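Local coordinates for protein spherulin-4 (Aspergillus clavatus, PDB 5C5G) that probably hydrolyses glycosidic bonds in galactosaminogalactan, a fungal polysaccharide whose biosynthesis in Aspergillus fumigatus requires the Sph3 glycoside hydrolase, at residues I113-L127 / Y148-Y161. Residues are numbered along the deposited sequence; the frame is centred on the assembly and turned at random.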
loop_
_atom_site.group_PDB
_atom_site.type_symbol
_atom_site.label_atom_id
_atom_site.label_comp_id
_atom_site.label_asym_id
_atom_site.label_seq_id
_atom_site.Cartn_x
_atom_site.Cartn_y
_atom_site.Cartn_z
ATOM N N ILE A 113 -7.193 -0.100 -6.252
ATOM C CA ILE A 113 -7.245 -1.403 -5.626
ATOM C C ILE A 113 -5.840 -1.903 -5.342
ATOM O O ILE A 113 -4.921 -1.767 -6.167
ATOM C CB ILE A 113 -7.974 -2.421 -6.534
ATOM C CG1 ILE A 113 -9.430 -1.977 -6.792
ATOM C CG2 ILE A 113 -7.931 -3.817 -5.957
ATOM C CD1 ILE A 113 -10.348 -1.944 -5.582
ATOM N N PHE A 114 -5.709 -2.495 -4.158
ATOM C CA PHE A 114 -4.507 -3.194 -3.703
ATOM C C PHE A 114 -4.798 -4.685 -3.765
ATOM O O PHE A 114 -5.627 -5.179 -3.003
ATOM C CB PHE A 114 -4.212 -2.765 -2.266
ATOM C CG PHE A 114 -3.087 -3.506 -1.603
ATOM C CD1 PHE A 114 -1.780 -3.108 -1.770
ATOM C CD2 PHE A 114 -3.341 -4.589 -0.766
ATOM C CE1 PHE A 114 -0.741 -3.771 -1.120
ATOM C CE2 PHE A 114 -2.306 -5.245 -0.111
ATOM C CZ PHE A 114 -1.017 -4.838 -0.287
ATOM N N PHE A 115 -4.146 -5.393 -4.685
ATOM C CA PHE A 115 -4.336 -6.832 -4.875
ATOM C C PHE A 115 -3.301 -7.574 -4.058
ATOM O O PHE A 115 -2.101 -7.541 -4.368
ATOM C CB PHE A 115 -4.198 -7.201 -6.340
ATOM C CG PHE A 115 -5.317 -6.690 -7.207
ATOM C CD1 PHE A 115 -6.584 -7.268 -7.119
ATOM C CD2 PHE A 115 -5.115 -5.672 -8.115
ATOM C CE1 PHE A 115 -7.628 -6.828 -7.917
ATOM C CE2 PHE A 115 -6.160 -5.215 -8.922
ATOM C CZ PHE A 115 -7.422 -5.803 -8.825
ATOM N N ASP A 116 -3.744 -8.259 -3.018
ATOM C CA ASP A 116 -2.843 -9.023 -2.168
ATOM C C ASP A 116 -2.589 -10.404 -2.742
ATOM O O ASP A 116 -3.408 -10.967 -3.476
ATOM C CB ASP A 116 -3.395 -9.118 -0.751
ATOM C CG ASP A 116 -2.323 -9.368 0.288
ATOM O OD1 ASP A 116 -1.113 -9.187 0.003
ATOM O OD2 ASP A 116 -2.680 -9.765 1.406
ATOM N N GLU A 117 -1.418 -10.917 -2.420
ATOM C CA GLU A 117 -1.011 -12.279 -2.753
ATOM C C GLU A 117 -0.946 -12.515 -4.243
ATOM O O GLU A 117 -1.391 -13.543 -4.737
ATOM C CB GLU A 117 -1.970 -13.309 -2.145
ATOM C CG GLU A 117 -2.261 -13.117 -0.676
ATOM C CD GLU A 117 -3.542 -13.830 -0.223
ATOM O OE1 GLU A 117 -4.563 -13.839 -0.969
ATOM O OE2 GLU A 117 -3.522 -14.375 0.895
ATOM N N THR A 118 -0.384 -11.593 -4.989
ATOM C CA THR A 118 -0.170 -11.860 -6.402
ATOM C C THR A 118 1.028 -12.817 -6.531
ATOM O O THR A 118 1.902 -12.858 -5.672
ATOM C CB THR A 118 0.065 -10.568 -7.179
ATOM O OG1 THR A 118 1.150 -9.852 -6.580
ATOM C CG2 THR A 118 -1.192 -9.711 -7.177
ATOM N N PRO A 119 1.065 -13.633 -7.588
ATOM C CA PRO A 119 2.121 -14.638 -7.710
ATOM C C PRO A 119 3.460 -14.066 -8.134
ATOM O O PRO A 119 3.507 -12.995 -8.746
ATOM C CB PRO A 119 1.586 -15.597 -8.777
ATOM C CG PRO A 119 0.507 -14.895 -9.435
ATOM C CD PRO A 119 0.013 -13.784 -8.603
ATOM N N GLN A 120 4.519 -14.762 -7.767
ATOM C CA GLN A 120 5.866 -14.422 -8.206
ATOM C C GLN A 120 6.212 -15.058 -9.521
ATOM O O GLN A 120 6.935 -14.473 -10.319
ATOM C CB GLN A 120 6.898 -14.927 -7.209
ATOM C CG GLN A 120 7.059 -14.112 -5.960
ATOM C CD GLN A 120 8.056 -14.768 -5.036
ATOM O OE1 GLN A 120 7.692 -15.642 -4.250
ATOM N NE2 GLN A 120 9.329 -14.402 -5.164
ATOM N N GLN A 121 5.776 -16.291 -9.733
ATOM C CA GLN A 121 6.232 -17.052 -10.876
ATOM C C GLN A 121 5.548 -16.586 -12.154
ATOM O O GLN A 121 4.346 -16.373 -12.181
ATOM C CB GLN A 121 5.974 -18.551 -10.659
ATOM C CG GLN A 121 6.463 -19.076 -9.307
ATOM C CD GLN A 121 6.340 -20.589 -9.162
ATOM O OE1 GLN A 121 5.999 -21.293 -10.114
ATOM N NE2 GLN A 121 6.618 -21.092 -7.960
ATOM N N TYR A 122 6.317 -16.477 -13.225
ATOM C CA TYR A 122 5.745 -16.133 -14.508
ATOM C C TYR A 122 4.954 -17.291 -15.097
ATOM O O TYR A 122 5.422 -18.434 -15.132
ATOM C CB TYR A 122 6.808 -15.712 -15.513
ATOM C CG TYR A 122 6.176 -15.413 -16.830
ATOM C CD1 TYR A 122 5.575 -14.187 -17.058
ATOM C CD2 TYR A 122 6.109 -16.377 -17.821
ATOM C CE1 TYR A 122 4.958 -13.923 -18.263
ATOM C CE2 TYR A 122 5.489 -16.124 -19.018
ATOM C CZ TYR A 122 4.919 -14.894 -19.233
ATOM O OH TYR A 122 4.304 -14.630 -20.434
ATOM N N ASP A 123 3.762 -16.969 -15.583
ATOM C CA ASP A 123 2.960 -17.871 -16.392
ATOM C C ASP A 123 2.050 -16.998 -17.238
ATOM O O ASP A 123 1.500 -16.018 -16.756
ATOM C CB ASP A 123 2.156 -18.817 -15.505
ATOM C CG ASP A 123 1.291 -19.762 -16.305
ATOM O OD1 ASP A 123 1.771 -20.853 -16.654
ATOM O OD2 ASP A 123 0.125 -19.397 -16.581
ATOM N N ALA A 124 1.896 -17.347 -18.509
ATOM C CA ALA A 124 1.116 -16.526 -19.436
ATOM C C ALA A 124 -0.338 -16.375 -19.007
ATOM O O ALA A 124 -0.934 -15.299 -19.196
ATOM C CB ALA A 124 1.192 -17.105 -20.849
ATOM N N ASP A 125 -0.903 -17.418 -18.401
ATOM C CA ASP A 125 -2.300 -17.360 -17.965
ATOM C C ASP A 125 -2.432 -16.420 -16.776
ATOM O O ASP A 125 -3.434 -15.721 -16.612
ATOM C CB ASP A 125 -2.832 -18.737 -17.556
ATOM C CG ASP A 125 -3.041 -19.665 -18.733
ATOM O OD1 ASP A 125 -2.880 -19.216 -19.883
ATOM O OD2 ASP A 125 -3.382 -20.845 -18.492
ATOM N N ILE A 126 -1.425 -16.420 -15.909
ATOM C CA ILE A 126 -1.431 -15.509 -14.781
ATOM C C ILE A 126 -1.298 -14.074 -15.269
ATOM O O ILE A 126 -1.993 -13.183 -14.793
ATOM C CB ILE A 126 -0.312 -15.822 -13.783
ATOM C CG1 ILE A 126 -0.572 -17.189 -13.145
ATOM C CG2 ILE A 126 -0.208 -14.739 -12.726
ATOM C CD1 ILE A 126 0.551 -17.695 -12.271
ATOM N N LEU A 127 -0.404 -13.843 -16.223
ATOM C CA LEU A 127 -0.273 -12.506 -16.782
ATOM C C LEU A 127 -1.619 -12.026 -17.338
ATOM O O LEU A 127 -2.019 -10.899 -17.106
ATOM C CB LEU A 127 0.804 -12.472 -17.866
ATOM C CG LEU A 127 0.998 -11.105 -18.523
ATOM C CD1 LEU A 127 1.496 -10.055 -17.540
ATOM C CD2 LEU A 127 1.941 -11.206 -19.711
ATOM N N TYR A 148 -5.923 3.480 -9.495
ATOM C CA TYR A 148 -4.598 2.962 -9.168
ATOM C C TYR A 148 -4.646 1.454 -8.958
ATOM O O TYR A 148 -5.632 0.916 -8.450
ATOM C CB TYR A 148 -4.160 3.624 -7.872
ATOM C CG TYR A 148 -2.702 3.913 -7.638
ATOM C CD1 TYR A 148 -2.016 4.842 -8.412
ATOM C CD2 TYR A 148 -2.034 3.328 -6.566
ATOM C CE1 TYR A 148 -0.684 5.131 -8.156
ATOM C CE2 TYR A 148 -0.707 3.617 -6.296
ATOM C CZ TYR A 148 -0.039 4.515 -7.091
ATOM O OH TYR A 148 1.279 4.798 -6.814
ATOM N N VAL A 149 -3.569 0.774 -9.328
ATOM C CA VAL A 149 -3.425 -0.662 -9.130
ATOM C C VAL A 149 -2.107 -0.941 -8.426
ATOM O O VAL A 149 -1.036 -0.557 -8.914
ATOM C CB VAL A 149 -3.424 -1.410 -10.468
ATOM C CG1 VAL A 149 -3.107 -2.895 -10.271
ATOM C CG2 VAL A 149 -4.773 -1.262 -11.152
ATOM N N VAL A 150 -2.188 -1.612 -7.281
ATOM C CA VAL A 150 -0.993 -2.072 -6.575
ATOM C C VAL A 150 -1.076 -3.578 -6.424
ATOM O O VAL A 150 -2.156 -4.111 -6.166
ATOM C CB VAL A 150 -0.834 -1.385 -5.197
ATOM C CG1 VAL A 150 0.361 -1.930 -4.405
ATOM C CG2 VAL A 150 -0.682 0.114 -5.371
ATOM N N HIS A 151 0.054 -4.253 -6.614
ATOM C CA HIS A 151 0.168 -5.682 -6.384
ATOM C C HIS A 151 1.040 -5.941 -5.184
ATOM O O HIS A 151 2.050 -5.258 -4.998
ATOM C CB HIS A 151 0.846 -6.352 -7.577
ATOM C CG HIS A 151 0.007 -6.400 -8.803
ATOM N ND1 HIS A 151 0.487 -6.866 -10.003
ATOM C CD2 HIS A 151 -1.284 -6.053 -9.014
ATOM C CE1 HIS A 151 -0.479 -6.808 -10.906
ATOM N NE2 HIS A 151 -1.559 -6.316 -10.333
ATOM N N ASN A 152 0.706 -6.959 -4.405
ATOM C CA ASN A 152 1.576 -7.418 -3.322
ATOM C C ASN A 152 1.943 -8.894 -3.428
ATOM O O ASN A 152 1.304 -9.752 -2.827
ATOM C CB ASN A 152 0.971 -7.182 -1.955
ATOM C CG ASN A 152 1.948 -7.533 -0.850
ATOM O OD1 ASN A 152 3.159 -7.650 -1.080
ATOM N ND2 ASN A 152 1.432 -7.765 0.351
ATOM N N PRO A 153 3.020 -9.185 -4.160
ATOM C CA PRO A 153 3.547 -10.546 -4.155
ATOM C C PRO A 153 4.352 -10.824 -2.899
ATOM O O PRO A 153 4.667 -11.985 -2.640
ATOM C CB PRO A 153 4.453 -10.576 -5.395
ATOM C CG PRO A 153 4.847 -9.149 -5.604
ATOM C CD PRO A 153 3.660 -8.336 -5.179
ATOM N N GLY A 154 4.695 -9.791 -2.144
ATOM C CA GLY A 154 5.419 -9.958 -0.897
ATOM C C GLY A 154 6.853 -10.420 -1.077
ATOM O O GLY A 154 7.473 -10.901 -0.123
ATOM N N ALA A 155 7.378 -10.272 -2.289
ATOM C CA ALA A 155 8.671 -10.796 -2.698
ATOM C C ALA A 155 8.828 -10.386 -4.152
ATOM O O ALA A 155 7.905 -9.810 -4.734
ATOM C CB ALA A 155 8.715 -12.313 -2.547
ATOM N N ILE A 156 9.981 -10.643 -4.751
ATOM C CA ILE A 156 10.206 -10.162 -6.099
ATOM C C ILE A 156 9.520 -11.063 -7.125
ATOM O O ILE A 156 9.837 -12.246 -7.201
ATOM C CB ILE A 156 11.711 -10.087 -6.409
ATOM C CG1 ILE A 156 12.398 -9.069 -5.484
ATOM C CG2 ILE A 156 11.915 -9.659 -7.868
ATOM C CD1 ILE A 156 13.908 -9.186 -5.486
ATOM N N PRO A 157 8.592 -10.532 -7.928
ATOM C CA PRO A 157 7.959 -11.354 -8.954
ATOM C C PRO A 157 8.750 -11.289 -10.235
ATOM O O PRO A 157 9.643 -10.448 -10.347
ATOM C CB PRO A 157 6.626 -10.638 -9.158
ATOM C CG PRO A 157 7.004 -9.206 -9.036
ATOM C CD PRO A 157 8.053 -9.157 -7.946
ATOM N N ASP A 158 8.414 -12.125 -11.208
ATOM C CA ASP A 158 9.009 -11.972 -12.533
ATOM C C ASP A 158 8.727 -10.542 -13.021
ATOM O O ASP A 158 7.630 -9.991 -12.824
ATOM C CB ASP A 158 8.443 -13.009 -13.492
ATOM C CG ASP A 158 9.051 -12.912 -14.878
ATOM O OD1 ASP A 158 8.608 -12.055 -15.657
ATOM O OD2 ASP A 158 9.970 -13.693 -15.206
ATOM N N SER A 159 9.717 -9.947 -13.663
ATOM C CA SER A 159 9.644 -8.543 -14.007
ATOM C C SER A 159 8.521 -8.245 -14.986
ATOM O O SER A 159 8.068 -7.108 -15.034
ATOM C CB SER A 159 10.976 -8.059 -14.583
ATOM O OG SER A 159 11.302 -8.742 -15.775
ATOM N N ARG A 160 8.063 -9.235 -15.743
ATOM C CA ARG A 160 6.984 -9.008 -16.697
ATOM C C ARG A 160 5.685 -8.621 -16.018
ATOM O O ARG A 160 4.790 -8.050 -16.665
ATOM C CB ARG A 160 6.786 -10.234 -17.585
ATOM C CG ARG A 160 7.876 -10.387 -18.623
ATOM C CD ARG A 160 7.861 -11.763 -19.255
ATOM N NE ARG A 160 8.472 -12.741 -18.366
ATOM C CZ ARG A 160 8.780 -13.984 -18.725
ATOM N NH1 ARG A 160 9.341 -14.790 -17.842
ATOM N NH2 ARG A 160 8.551 -14.413 -19.965
ATOM N N TYR A 161 5.551 -8.891 -14.731
ATOM C CA TYR A 161 4.352 -8.473 -14.025
ATOM C C TYR A 161 4.368 -6.999 -13.622
ATOM O O TYR A 161 3.315 -6.414 -13.376
ATOM C CB TYR A 161 4.168 -9.338 -12.782
ATOM C CG TYR A 161 3.838 -10.795 -13.046
ATOM C CD1 TYR A 161 3.029 -11.175 -14.103
ATOM C CD2 TYR A 161 4.305 -11.794 -12.211
ATOM C CE1 TYR A 161 2.716 -12.506 -14.328
ATOM C CE2 TYR A 161 3.989 -13.141 -12.437
ATOM C CZ TYR A 161 3.207 -13.482 -13.504
ATOM O OH TYR A 161 2.875 -14.786 -13.727
HETATM O O HOH W 1 3.913 -14.101 -4.202
#
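Tyr161 OH is gripped by two backbone atoms: it donates to Gln121 O at 2.7 Å and accepts from Asp123 N at 3.0 Å, just where helix 124-139 begins. Ile126 CG2 and Leu127 CD1 pack against the same phenol, the latter at the ring edge. Next to it the guanidinium of Arg160 lies flat on the Tyr122 ring, planes 6° apart and CZ 3.5 Å from the ring centroid, a cation-pi stack. Asp158 fixes the rotation of that guanidinium by taking NE on OD1 and NH1 on OD2, side-on. Gln120 stretches out beyond CG (chi2 177°) so that NE2 reaches Ile156 O in an almost straight bond of 3.0 Å, while its own backbone O accepts from Asp158 N. A water bridges Thr118 O and Pro153 O. Where the strands end, Thr118 CG2 sits over one face of the His151 ring, and Asn152 ND2 gives Asp116 OD1 a weak bond of 2.9 Å. Asp116, which binds N-acetylgalactosamine, is also bonded to Tyr76, and Asn152 to Glu172, both ligand-binding residues. Strands 112-116 and 148-152 run parallel as neighbours in the eight-stranded TIM barrel, joined through helix 124-139, whose Val137 packs on Phe115 and Val149.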